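Local structure of DnaD-like replication protein (2ZC2) at residues Leu44-Ala47 against Val48-Lys52. The protein probably takes part in DNA replication as a DnaD-like protein of the DnaB/DnaD family, this fragment being a small all-helical domain that binds zinc ions. Sequence-based numbering, arbitrary orientation.
Sequences LREA and VFNGK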
loop_
_atom_site.group_PDB
_atom_site.type_symbol
_atom_site.label_atom_id
_atom_site.label_comp_id
_atom_site.label_asym_id
_atom_site.label_seq_id
_atom_site.Cartn_x
_atom_site.Cartn_y
_atom_site.Cartn_z
ATOM N N LEU A 44 4.247 -1.643 -0.215
ATOM C CA LEU A 44 4.307 -3.001 0.206
ATOM C C LEU A 44 5.736 -3.561 -0.106
ATOM O O LEU A 44 6.344 -4.196 0.743
ATOM C CB LEU A 44 3.273 -3.853 -0.559
ATOM C CG LEU A 44 3.343 -5.380 -0.308
ATOM C CD1 LEU A 44 3.034 -5.662 1.167
ATOM C CD2 LEU A 44 2.274 -6.082 -1.115
ATOM N N ARG A 45 6.203 -3.368 -1.332
ATOM C CA ARG A 45 7.569 -3.759 -1.724
ATOM C C ARG A 45 8.582 -3.274 -0.724
ATOM O O ARG A 45 9.446 -4.019 -0.321
ATOM C CB ARG A 45 7.955 -3.188 -3.104
ATOM C CG ARG A 45 9.347 -3.736 -3.639
ATOM C CD ARG A 45 9.655 -3.270 -5.087
ATOM N NE ARG A 45 10.397 -2.016 -4.999
ATOM C CZ ARG A 45 11.589 -1.765 -5.556
ATOM N NH1 ARG A 45 12.214 -2.670 -6.326
ATOM N NH2 ARG A 45 12.147 -0.570 -5.366
ATOM N N GLU A 46 8.522 -1.984 -0.406
ATOM C CA GLU A 46 9.499 -1.357 0.498
ATOM C C GLU A 46 9.422 -1.960 1.930
ATOM O O GLU A 46 10.435 -2.222 2.584
ATOM C CB GLU A 46 9.303 0.151 0.483
ATOM C CG GLU A 46 10.225 0.863 1.380
ATOM C CD GLU A 46 11.674 0.560 1.013
ATOM O OE1 GLU A 46 12.039 0.699 -0.204
ATOM O OE2 GLU A 46 12.412 0.158 1.963
ATOM N N ALA A 47 8.211 -2.269 2.385
ATOM C CA ALA A 47 8.054 -2.910 3.687
ATOM C C ALA A 47 8.725 -4.332 3.637
ATOM O O ALA A 47 9.416 -4.756 4.539
ATOM C CB ALA A 47 6.563 -3.065 4.000
ATOM N N VAL A 48 8.443 -5.081 2.597
ATOM C CA VAL A 48 9.122 -6.347 2.377
ATOM C C VAL A 48 10.655 -6.188 2.409
ATOM O O VAL A 48 11.335 -6.999 3.030
ATOM C CB VAL A 48 8.670 -7.017 1.058
ATOM C CG1 VAL A 48 9.477 -8.324 0.777
ATOM C CG2 VAL A 48 7.169 -7.368 1.091
ATOM N N PHE A 49 11.180 -5.215 1.665
ATOM C CA PHE A 49 12.647 -5.058 1.501
ATOM C C PHE A 49 13.261 -4.703 2.843
ATOM O O PHE A 49 14.478 -4.915 3.079
ATOM C CB PHE A 49 12.990 -3.957 0.480
ATOM C CG PHE A 49 12.871 -4.388 -0.975
ATOM C CD1 PHE A 49 12.381 -5.634 -1.316
ATOM C CD2 PHE A 49 13.227 -3.511 -1.980
ATOM C CE1 PHE A 49 12.259 -6.023 -2.658
ATOM C CE2 PHE A 49 13.132 -3.908 -3.300
ATOM C CZ PHE A 49 12.623 -5.170 -3.624
ATOM N N ASN A 50 12.441 -4.115 3.719
ATOM C CA ASN A 50 12.905 -3.759 5.073
ATOM C C ASN A 50 12.739 -4.865 6.106
ATOM O O ASN A 50 13.232 -4.754 7.197
ATOM C CB ASN A 50 12.216 -2.483 5.538
ATOM C CG ASN A 50 13.036 -1.258 5.218
ATOM O OD1 ASN A 50 14.296 -1.320 5.213
ATOM N ND2 ASN A 50 12.369 -0.139 4.955
ATOM N N GLY A 51 12.061 -5.940 5.755
ATOM C CA GLY A 51 11.802 -7.033 6.669
ATOM C C GLY A 51 10.731 -6.617 7.692
ATOM O O GLY A 51 10.654 -7.171 8.782
ATOM N N LYS A 52 9.898 -5.660 7.316
ATOM C CA LYS A 52 8.847 -5.151 8.154
ATOM C C LYS A 52 7.474 -5.313 7.518
ATOM O O LYS A 52 6.771 -4.301 7.280
ATOM C CB LYS A 52 9.107 -3.664 8.451
ATOM C CG LYS A 52 10.541 -3.370 8.902
ATOM C CD LYS A 52 10.600 -2.642 10.225
ATOM C CE LYS A 52 10.125 -3.526 11.323
ATOM N NZ LYS A 52 8.702 -3.167 11.665
HETATM O O HOH W 1 13.069 1.967 3.545
#
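R45 lies against one face of the F49 ring, one turn further along helix 37-50, and its long flexible chain can follow an aromatic surface for most of its length. The bond to CB heads away from 48-52; with chi1 at -173°, CG is set anti to the backbone N, which carries the chain toward the ring. CG then comes over one face of F49 in a CH-pi contact, 3.8 Å from the ring centroid and 20° off its normal. CD is 3.8 Å from F49 CZ, and after a bend at chi3 NE and CZ of R45 follow beside F49 CE2, with NH1 3.4 Å from that carbon. CE2 lies over one guanidinium face, toward its rim, and the planes are inclined by 54°, so this is no flat stack. E46 OE2 and N50 ND2 are 3.0 Å apart at a poor angle; water joins them instead, donating to E46 OE2 at 2.5 Å and accepting from N50 ND2 at 2.6 Å. One step further along the chain, the helix ends in a Schellman motif. G51 takes positive phi, which glycine tolerates easily; its N bonds to V48 O, and K52 N reaches back to A47 O at 3.0 Å. Small and buried, A47 fits against I58 of helix 55-67, whereas L44 faces helix 5-14, close to the zinc-binding residue D9. The R45-F49 contact is thus probably mainly dispersive, since methylenes cover the ring face while the cation is tilted to it; the E46 carboxylate, by contrast, is linked to its neighbour through water.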